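Local coordinates for putative streptothricin acetyltransferase (Bacillus anthracis, PDB 3PP9), which binds acetyl coenzyme A and, as a member of the GNAT family, probably transfers its acetyl group to an antibiotic of the streptothricin type, at residues D17-I22 and N85-F90; G89-K94 and R120-A125; N29-L34 and T46-P51. All blocks are in the same frame, centred on the assembly; numbering follows the deposited sequence.

Contact 1: D17-I22 and N85-F90; sequences DNFPEI and NQIIGF
The loop that joins strand 7-10 to strand 25-36 in this GNAT fold packs here against one face of the central sheet, near the start of strand 86-95. Ile-88 has a psi of 0°, and both it and Gly-89 pair through their backbones with Ala-81, a pattern consistent with a beta bulge, which would explain why Ile-87 and Phe-90, three positions apart, both point at the loop. Ile-87 is the centre of the packing. Its CD1 sits over one face of the Phe-19 ring, 4.0 Å from the centroid and 20° off the normal, a CH-pi contact. Its other branch, CG2, meets Ile-22 CD1 at 3.8 Å. The edge of Phe-19 is turned to the face of Phe-90 in an offset T-shaped pair, with centroids 5.9 Å apart and planes at 70°. Phe-19 CZ meets Phe-90 CD1 at 4.0 Å. Ile-22 CD1 reaches the edge of the Phe-90 ring, in its plane, 3.9 Å from Phe-90 CD1. Pro-20 CD lies across Ile-87 CB. Beyond the segments, Tyr-67 stacks on Phe-19. No direct hydrogen bond crosses the contact; instead one water donates to Asn-18 O (3.0 Å) and accepts from Ile-87 N (3.0 Å).

Contact 2: G89-K94 and R120-A125; sequences GFIVLK and RLIAQA
Ile-91 stands between strand and helix and touches three helix residues with two different branches. Its CG2 lies 4.0 Å from Leu-121 CD2, the two side chains running past each other in opposite directions. Its longer arm has CG1 anti to the backbone N (chi1 -169°), which carries CD1 farther along the helix, where it meets Ile-122 CD1 at 3.9 Å, the two chains crossing at about a right angle, and Ala-125 CB, also at 3.9 Å. Ala-125 is the tightest point: its methyl is 3.6 Å from Leu-93 CD1 and 3.9 Å from Leu-93 CD2, so both methyls of the leucine press on it from one side. At the other end Leu-121 CD1 rests on bare backbone, 3.8 Å from Phe-90 N, beside Gly-89, which has no side chain. The axes of segments 89-94 and 120-125 approach to 8.6 Å and run at 30° to one another. This is the packing of helix 117-131 on the sheet in the beta-alpha-beta crossover that links strand 101-108 to the parallel strand 136-142. In GNAT enzymes the start of this helix and the loop before it typically hold the pyrophosphate of the cofactor, and Leu-121 comes within about 6 Å of the bound acetyl coenzyme A. Every touching residue is buried. Neighbouring strands hold the first shell in place: Ile-91 leans on Tyr-79, Leu-93 on Ile-77 and Ile-103, Ile-122 on Ile-103, and Leu-121 on Ile-8. Backbone hydrogen bonds between Ile-91 and Tyr-79 and between Phe-90 and Thr-107 fix strand 86-95.

Contact 3: N29-L34 and T46-P51; sequences NARLML and TVEDVP
Met-33, a selenomethionine, reaches obliquely across to the opposing strand and meets it at every atom beyond CA. CB comes 3.4 Å from Thr-46 OG1. CG, set beside the backbone N, lies 3.6 Å from Thr-46 O. There chi2 (-61°) bends the chain, and a further bend at chi3 curls its end toward Glu-48, so that SE is 3.1 Å from Glu-48 OE2 and CE 3.4 Å from the same oxygen. Two conformers of Met-33 are deposited, so this close approach belongs to the one described. Glu-48 is fully extended, and its OE2 also faces Arg-31 NH2 at 3.9 Å, a long salt bridge between side chains that lie alongside each other. Farther along, Val-50 CG1 touches the arginine stem at CG (3.7 Å), crossing it at about a right angle. Arg-31, Met-33, Thr-46 and Glu-48 line one face of the antiparallel beta hairpin formed by strands 25-36 and 43-56. Its ladder is plain: Arg-31 with Glu-48 and Met-33 with Thr-46 are hydrogen-bonded pairs, each bonded reciprocally through N and O, while Leu-32 with Val-47 between them is a non-hydrogen-bonded pair. Toward Asn-29 the strands pinch, with Ala-30 CA and Asp-49 CA only 4.0 Å apart and their side chains diverging. The next bond, Val-50 N to Asn-29 O, is straight at hydrogen (171°) but longer, 3.2 Å, and the donor stands 51° out of the carbonyl plane. Leu-32 and Val-47 occupy the other face, and Ala-30 CB packs on Val-47 CG1. Helix 146-154 lies against this side: Ala-30 and Leu-32 touch Val-146, and Leu-32 also reaches Cys-149. Just before that helix, Asn-143 ND2 donates to Leu-32 O.

How the contacts relate
Contacts 1 and 2 share Gly-89 and Phe-90 and use opposite faces of strand 86-95, exchanged between Phe-90 and Ile-91. Their centres are 14 Å apart. Contact 3 lies on the far side of the chain's centre from contact 2, 27 Å between centres, and 32 Å from contact 1; neither touches it. All three approach a bound acetyl coenzyme A, whose distance from the nearest side chains is about 7 Å for Ile-22, 6 Å for Leu-121 and 7 Å for Asn-29. These distances are consistent with a cofactor lying between the strand 86-95 region and the separate two-stranded hairpin.

Contact 1: D17-I22 and N85-F90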
loop_
_atom_site.group_PDB
_atom_site.type_symbol
_atom_site.label_atom_id
_atom_site.label_comp_id
_atom_site.label_asym_id
_atom_site.label_seq_id
_atom_site.Cartn_x
_atom_site.Cartn_y
_atom_site.Cartn_z
ATOM N N ASP A 17 -25.541 -7.530 -16.453
ATOM C CA ASP A 17 -26.907 -7.041 -16.230
ATOM C C ASP A 17 -27.725 -7.978 -15.338
ATOM O O ASP A 17 -28.772 -7.588 -14.818
ATOM C CB ASP A 17 -27.628 -6.827 -17.561
ATOM C CG ASP A 17 -27.006 -5.718 -18.391
ATOM O OD1 ASP A 17 -26.169 -4.962 -17.851
ATOM O OD2 ASP A 17 -27.370 -5.588 -19.579
ATOM N N ASN A 18 -27.241 -9.207 -15.161
ATOM C CA ASN A 18 -27.904 -10.209 -14.321
ATOM C C ASN A 18 -27.286 -10.153 -12.928
ATOM O O ASN A 18 -27.502 -11.044 -12.089
ATOM C CB ASN A 18 -27.617 -11.620 -14.857
ATOM C CG ASN A 18 -28.062 -11.821 -16.299
ATOM O OD1 ASN A 18 -28.923 -11.096 -16.812
ATOM N ND2 ASN A 18 -27.490 -12.837 -16.957
ATOM N N PHE A 19 -26.518 -9.100 -12.678
ATOM C CA PHE A 19 -25.813 -8.980 -11.446
ATOM C C PHE A 19 -26.744 -8.300 -10.450
ATOM O O PHE A 19 -27.106 -7.126 -10.612
ATOM C CB PHE A 19 -24.529 -8.194 -11.695
ATOM C CG PHE A 19 -23.400 -8.628 -10.833
ATOM C CD1 PHE A 19 -22.298 -9.261 -11.388
ATOM C CD2 PHE A 19 -23.465 -8.494 -9.463
ATOM C CE1 PHE A 19 -21.268 -9.675 -10.599
ATOM C CE2 PHE A 19 -22.435 -8.921 -8.679
ATOM C CZ PHE A 19 -21.334 -9.511 -9.245
ATOM N N PRO A 20 -27.164 -9.041 -9.424
ATOM C CA PRO A 20 -28.093 -8.523 -8.442
ATOM C C PRO A 20 -27.457 -7.640 -7.383
ATOM O O PRO A 20 -26.228 -7.523 -7.325
ATOM C CB PRO A 20 -28.599 -9.799 -7.780
ATOM C CG PRO A 20 -27.376 -10.667 -7.740
ATOM C CD PRO A 20 -26.586 -10.325 -8.983
ATOM N N GLU A 21 -28.314 -6.993 -6.593
ATOM C CA GLU A 21 -27.879 -6.168 -5.477
ATOM C C GLU A 21 -27.382 -7.180 -4.463
ATOM O O GLU A 21 -28.101 -8.112 -4.107
ATOM C CB GLU A 21 -29.031 -5.365 -4.843
ATOM C CG GLU A 21 -29.625 -4.265 -5.703
ATOM C CD GLU A 21 -30.815 -3.546 -5.059
ATOM O OE1 GLU A 21 -31.285 -3.970 -3.974
ATOM O OE2 GLU A 21 -31.291 -2.552 -5.656
ATOM N N ILE A 22 -26.144 -7.025 -4.043
ATOM C CA ILE A 22 -25.567 -7.926 -3.072
ATOM C C ILE A 22 -25.324 -7.100 -1.830
ATOM O O ILE A 22 -24.759 -6.020 -1.919
ATOM C CB ILE A 22 -24.295 -8.538 -3.634
ATOM C CG1 ILE A 22 -24.687 -9.544 -4.727
ATOM C CG2 ILE A 22 -23.494 -9.219 -2.539
ATOM C CD1 ILE A 22 -23.557 -10.120 -5.466
ATOM N N ASN A 85 -29.446 -20.305 -9.392
ATOM C CA ASN A 85 -29.566 -19.291 -10.464
ATOM C C ASN A 85 -29.311 -17.844 -10.058
ATOM O O ASN A 85 -29.724 -16.918 -10.753
ATOM C CB ASN A 85 -30.936 -19.391 -11.168
ATOM C CG ASN A 85 -31.223 -20.784 -11.713
ATOM O OD1 ASN A 85 -32.387 -21.153 -11.927
ATOM N ND2 ASN A 85 -30.170 -21.571 -11.925
ATOM N N GLN A 86 -28.589 -17.621 -8.966
ATOM C CA GLN A 86 -28.357 -16.264 -8.537
ATOM C C GLN A 86 -26.920 -16.077 -8.065
ATOM O O GLN A 86 -26.325 -16.966 -7.473
ATOM C CB GLN A 86 -29.285 -15.896 -7.373
ATOM C CG GLN A 86 -30.780 -15.971 -7.653
ATOM C CD GLN A 86 -31.626 -15.718 -6.412
ATOM O OE1 GLN A 86 -32.824 -16.003 -6.399
ATOM N NE2 GLN A 86 -31.001 -15.200 -5.357
ATOM N N ILE A 87 -26.363 -14.912 -8.360
ATOM C CA ILE A 87 -25.036 -14.574 -7.890
ATOM C C ILE A 87 -25.197 -14.195 -6.404
ATOM O O ILE A 87 -25.944 -13.270 -6.064
ATOM C CB ILE A 87 -24.438 -13.405 -8.682
ATOM C CG1 ILE A 87 -24.236 -13.817 -10.141
ATOM C CG2 ILE A 87 -23.106 -12.920 -8.028
ATOM C CD1 ILE A 87 -23.881 -12.663 -11.085
ATOM N N ILE A 88 -24.520 -14.932 -5.524
ATOM C CA ILE A 88 -24.596 -14.690 -4.073
ATOM C C ILE A 88 -23.274 -14.216 -3.453
ATOM O O ILE A 88 -23.181 -14.015 -2.238
ATOM C CB ILE A 88 -25.103 -15.928 -3.313
ATOM C CG1 ILE A 88 -24.087 -17.083 -3.389
ATOM C CG2 ILE A 88 -26.492 -16.318 -3.830
ATOM C CD1 ILE A 88 -24.386 -18.263 -2.432
ATOM N N GLY A 89 -22.243 -14.078 -4.277
ATOM C CA GLY A 89 -20.955 -13.620 -3.768
ATOM C C GLY A 89 -19.949 -13.488 -4.894
ATOM O O GLY A 89 -20.213 -13.937 -5.999
ATOM N N PHE A 90 -18.829 -12.829 -4.627
ATOM C CA PHE A 90 -17.820 -12.642 -5.647
ATOM C C PHE A 90 -16.486 -12.270 -5.003
ATOM O O PHE A 90 -16.418 -11.925 -3.822
ATOM C CB PHE A 90 -18.254 -11.568 -6.661
ATOM C CG PHE A 90 -18.465 -10.218 -6.059
ATOM C CD1 PHE A 90 -19.715 -9.824 -5.622
ATOM C CD2 PHE A 90 -17.413 -9.349 -5.897
ATOM C CE1 PHE A 90 -19.903 -8.571 -5.047
ATOM C CE2 PHE A 90 -17.600 -8.088 -5.324
ATOM C CZ PHE A 90 -18.842 -7.716 -4.883
HETATM O O HOH W 1 -27.609 -13.816 -10.910
#

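Contact 2: G89-K94 and R120-A125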
loop_
_atom_site.group_PDB
_atom_site.type_symbol
_atom_site.label_atom_id
_atom_site.label_comp_id
_atom_site.label_asym_id
_atom_site.label_seq_id
_atom_site.Cartn_x
_atom_site.Cartn_y
_atom_site.Cartn_z
ATOM N N GLY A 89 -22.243 -14.078 -4.277
ATOM C CA GLY A 89 -20.955 -13.620 -3.768
ATOM C C GLY A 89 -19.949 -13.488 -4.894
ATOM O O GLY A 89 -20.213 -13.937 -5.999
ATOM N N PHE A 90 -18.829 -12.829 -4.627
ATOM C CA PHE A 90 -17.820 -12.642 -5.647
ATOM C C PHE A 90 -16.486 -12.270 -5.003
ATOM O O PHE A 90 -16.418 -11.925 -3.822
ATOM C CB PHE A 90 -18.254 -11.568 -6.661
ATOM C CG PHE A 90 -18.465 -10.218 -6.059
ATOM C CD1 PHE A 90 -19.715 -9.824 -5.622
ATOM C CD2 PHE A 90 -17.413 -9.349 -5.897
ATOM C CE1 PHE A 90 -19.903 -8.571 -5.047
ATOM C CE2 PHE A 90 -17.600 -8.088 -5.324
ATOM C CZ PHE A 90 -18.842 -7.716 -4.883
ATOM N N ILE A 91 -15.415 -12.433 -5.770
ATOM C CA ILE A 91 -14.089 -12.058 -5.334
ATOM C C ILE A 91 -13.408 -11.329 -6.503
ATOM O O ILE A 91 -13.519 -11.762 -7.664
ATOM C CB ILE A 91 -13.258 -13.256 -4.788
ATOM C CG1 ILE A 91 -11.989 -12.766 -4.109
ATOM C CG2 ILE A 91 -12.988 -14.279 -5.896
ATOM C CD1 ILE A 91 -11.292 -13.859 -3.287
ATOM N N VAL A 92 -12.762 -10.200 -6.177
ATOM C CA VAL A 92 -12.088 -9.327 -7.137
ATOM C C VAL A 92 -10.585 -9.436 -6.881
ATOM O O VAL A 92 -10.108 -9.168 -5.780
ATOM C CB VAL A 92 -12.543 -7.864 -6.963
ATOM C CG1 VAL A 92 -11.953 -6.972 -8.054
ATOM C CG2 VAL A 92 -14.099 -7.740 -6.988
ATOM N N LEU A 93 -9.835 -9.808 -7.910
ATOM C CA LEU A 93 -8.407 -10.021 -7.778
ATOM C C LEU A 93 -7.557 -9.291 -8.812
ATOM O O LEU A 93 -7.994 -9.087 -9.940
ATOM C CB LEU A 93 -8.158 -11.518 -8.049
ATOM C CG LEU A 93 -8.875 -12.488 -7.119
ATOM C CD1 LEU A 93 -8.804 -13.907 -7.640
ATOM C CD2 LEU A 93 -8.315 -12.407 -5.727
ATOM N N LYS A 94 -6.348 -8.913 -8.415
ATOM C CA LYS A 94 -5.396 -8.297 -9.338
ATOM C C LYS A 94 -4.026 -8.855 -8.978
ATOM O O LYS A 94 -3.862 -9.522 -7.946
ATOM C CB LYS A 94 -5.296 -6.783 -9.203
ATOM C CG LYS A 94 -4.608 -6.316 -7.958
ATOM C CD LYS A 94 -4.304 -4.821 -8.011
ATOM C CE LYS A 94 -3.579 -4.370 -6.748
ATOM N NZ LYS A 94 -3.273 -2.909 -6.768
ATOM N N ARG A 120 -14.702 -21.012 -0.431
ATOM C CA ARG A 120 -14.668 -21.525 -1.815
ATOM C C ARG A 120 -14.141 -20.439 -2.767
ATOM O O ARG A 120 -13.433 -20.735 -3.716
ATOM C CB ARG A 120 -16.051 -22.018 -2.263
ATOM C CG ARG A 120 -16.497 -23.322 -1.658
ATOM C CD ARG A 120 -15.822 -24.501 -2.348
ATOM N NE ARG A 120 -16.160 -24.509 -3.777
ATOM C CZ ARG A 120 -17.248 -25.066 -4.309
ATOM N NH1 ARG A 120 -18.138 -25.702 -3.549
ATOM N NH2 ARG A 120 -17.447 -24.987 -5.621
ATOM N N LEU A 121 -14.488 -19.177 -2.514
ATOM C CA LEU A 121 -13.986 -18.077 -3.350
ATOM C C LEU A 121 -12.459 -17.952 -3.181
ATOM O O LEU A 121 -11.752 -17.773 -4.170
ATOM C CB LEU A 121 -14.713 -16.771 -3.072
ATOM C CG LEU A 121 -16.137 -16.708 -3.584
ATOM C CD1 LEU A 121 -16.911 -15.566 -2.912
ATOM C CD2 LEU A 121 -16.189 -16.538 -5.090
ATOM N N ILE A 122 -11.987 -18.070 -1.948
ATOM C CA ILE A 122 -10.563 -18.012 -1.636
ATOM C C ILE A 122 -9.850 -19.177 -2.330
ATOM O O ILE A 122 -8.783 -19.005 -2.921
ATOM C CB ILE A 122 -10.301 -18.014 -0.110
ATOM C CG1 ILE A 122 -10.781 -16.709 0.529
ATOM C CG2 ILE A 122 -8.800 -18.191 0.203
ATOM C CD1 ILE A 122 -10.070 -15.441 0.054
ATOM N N ALA A 123 -10.437 -20.374 -2.290
ATOM C CA ALA A 123 -9.813 -21.515 -2.949
ATOM C C ALA A 123 -9.620 -21.230 -4.429
ATOM O O ALA A 123 -8.562 -21.532 -5.000
ATOM C CB ALA A 123 -10.632 -22.763 -2.751
ATOM N N GLN A 124 -10.627 -20.642 -5.078
ATOM C CA GLN A 124 -10.494 -20.333 -6.488
ATOM C C GLN A 124 -9.437 -19.257 -6.726
ATOM O O GLN A 124 -8.728 -19.294 -7.720
ATOM C CB GLN A 124 -11.831 -19.917 -7.104
ATOM C CG GLN A 124 -11.759 -19.613 -8.589
ATOM C CD GLN A 124 -11.384 -20.808 -9.430
ATOM O OE1 GLN A 124 -12.073 -21.823 -9.401
ATOM N NE2 GLN A 124 -10.313 -20.685 -10.219
ATOM N N ALA A 125 -9.339 -18.295 -5.829
ATOM C CA ALA A 125 -8.352 -17.239 -5.938
ATOM C C ALA A 125 -6.961 -17.836 -5.840
ATOM O O ALA A 125 -6.061 -17.400 -6.552
ATOM C CB ALA A 125 -8.574 -16.181 -4.842
#

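Contact 3: N29-L34 and T46-P51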
loop_
_atom_site.group_PDB
_atom_site.type_symbol
_atom_site.label_atom_id
_atom_site.label_comp_id
_atom_site.label_asym_id
_atom_site.label_seq_id
_atom_site.Cartn_x
_atom_site.Cartn_y
_atom_site.Cartn_z
ATOM N N ASN A 29 -18.527 -4.915 15.691
ATOM C CA ASN A 29 -18.838 -5.119 17.107
ATOM C C ASN A 29 -17.611 -5.161 17.990
ATOM O O ASN A 29 -17.725 -5.263 19.218
ATOM C CB ASN A 29 -19.654 -6.399 17.308
ATOM C CG ASN A 29 -18.981 -7.629 16.747
ATOM O OD1 ASN A 29 -17.832 -7.597 16.294
ATOM N ND2 ASN A 29 -19.727 -8.736 16.720
ATOM N N ALA A 30 -16.433 -5.069 17.360
ATOM C CA ALA A 30 -15.177 -5.133 18.066
ATOM C C ALA A 30 -14.077 -4.667 17.151
ATOM O O ALA A 30 -14.312 -4.384 15.980
ATOM C CB ALA A 30 -14.910 -6.578 18.474
ATOM N N ARG A 31 -12.875 -4.578 17.698
ATOM C CA ARG A 31 -11.728 -4.176 16.902
ATOM C C ARG A 31 -10.491 -4.880 17.384
ATOM O O ARG A 31 -10.398 -5.281 18.551
ATOM C CB ARG A 31 -11.490 -2.661 16.950
ATOM C CG ARG A 31 -11.166 -2.075 18.327
ATOM C CD ARG A 31 -10.810 -0.602 18.232
ATOM N NE ARG A 31 -10.548 -0.013 19.548
ATOM C CZ ARG A 31 -10.004 1.189 19.759
ATOM N NH1 ARG A 31 -9.597 1.958 18.750
ATOM N NH2 ARG A 31 -9.825 1.616 21.003
ATOM N N LEU A 32 -9.565 -5.107 16.455
ATOM C CA LEU A 32 -8.284 -5.715 16.789
ATOM C C LEU A 32 -7.347 -4.684 17.391
ATOM O O LEU A 32 -7.305 -3.521 16.972
ATOM C CB LEU A 32 -7.604 -6.397 15.595
ATOM C CG LEU A 32 -7.923 -7.867 15.263
ATOM C CD1 LEU A 32 -9.357 -8.175 14.979
ATOM C CD2 LEU A 32 -7.068 -8.333 14.092
HETATM N N MSE A 33 -6.618 -5.134 18.403
HETATM C CA MSE A 33 -5.649 -4.314 19.110
HETATM C C MSE A 33 -4.335 -4.972 18.758
HETATM O O MSE A 33 -4.139 -6.130 19.091
HETATM C CB MSE A 33 -5.864 -4.417 20.616
HETATM C CG MSE A 33 -7.281 -4.137 21.058
HETATM SE SE MSE A 33 -7.836 -2.344 20.609
HETATM C CE MSE A 33 -6.607 -1.310 21.717
ATOM N N LEU A 34 -3.450 -4.272 18.057
ATOM C CA LEU A 34 -2.186 -4.885 17.657
ATOM C C LEU A 34 -0.987 -4.719 18.566
ATOM O O LEU A 34 -0.861 -3.735 19.305
ATOM C CB LEU A 34 -1.825 -4.320 16.273
ATOM C CG LEU A 34 -2.877 -4.521 15.184
ATOM C CD1 LEU A 34 -2.487 -3.760 13.948
ATOM C CD2 LEU A 34 -3.088 -5.980 14.867
ATOM N N THR A 46 -5.290 -8.710 20.108
ATOM C CA THR A 46 -6.317 -9.063 21.079
ATOM C C THR A 46 -7.547 -8.365 20.511
ATOM O O THR A 46 -7.430 -7.424 19.717
ATOM C CB THR A 46 -6.035 -8.621 22.523
ATOM O OG1 THR A 46 -5.935 -7.190 22.613
ATOM C CG2 THR A 46 -4.762 -9.283 23.052
ATOM N N VAL A 47 -8.719 -8.852 20.890
ATOM C CA VAL A 47 -9.973 -8.291 20.413
ATOM C C VAL A 47 -10.617 -7.466 21.516
ATOM O O VAL A 47 -10.658 -7.905 22.666
ATOM C CB VAL A 47 -10.912 -9.426 19.984
ATOM C CG1 VAL A 47 -12.290 -8.869 19.646
ATOM C CG2 VAL A 47 -10.323 -10.193 18.804
ATOM N N GLU A 48 -11.088 -6.268 21.182
ATOM C CA GLU A 48 -11.747 -5.383 22.144
ATOM C C GLU A 48 -13.130 -5.024 21.619
ATOM O O GLU A 48 -13.273 -4.609 20.473
ATOM C CB GLU A 48 -10.955 -4.092 22.360
ATOM C CG GLU A 48 -11.550 -3.163 23.417
ATOM C CD GLU A 48 -10.756 -1.877 23.643
ATOM O OE1 GLU A 48 -11.214 -1.030 24.440
ATOM O OE2 GLU A 48 -9.687 -1.704 23.038
ATOM N N ASP A 49 -14.162 -5.171 22.445
ATOM C CA ASP A 49 -15.504 -4.815 22.004
ATOM C C ASP A 49 -15.598 -3.306 21.824
ATOM O O ASP A 49 -14.922 -2.546 22.524
ATOM C CB ASP A 49 -16.550 -5.215 23.059
ATOM C CG ASP A 49 -16.773 -6.731 23.178
ATOM O OD1 ASP A 49 -16.330 -7.506 22.320
ATOM O OD2 ASP A 49 -17.430 -7.143 24.166
ATOM N N VAL A 50 -16.443 -2.876 20.887
ATOM C CA VAL A 50 -16.713 -1.454 20.640
ATOM C C VAL A 50 -18.223 -1.321 20.424
ATOM O O VAL A 50 -18.873 -2.300 20.061
ATOM C CB VAL A 50 -15.988 -0.914 19.402
ATOM C CG1 VAL A 50 -14.478 -1.022 19.584
ATOM C CG2 VAL A 50 -16.478 -1.624 18.134
ATOM N N PRO A 51 -18.812 -0.134 20.702
ATOM C CA PRO A 51 -20.246 0.032 20.462
ATOM C C PRO A 51 -20.538 -0.358 19.015
ATOM O O PRO A 51 -19.858 0.096 18.089
ATOM C CB PRO A 51 -20.482 1.515 20.739
ATOM C CG PRO A 51 -19.385 1.881 21.676
ATOM C CD PRO A 51 -18.209 1.091 21.258
#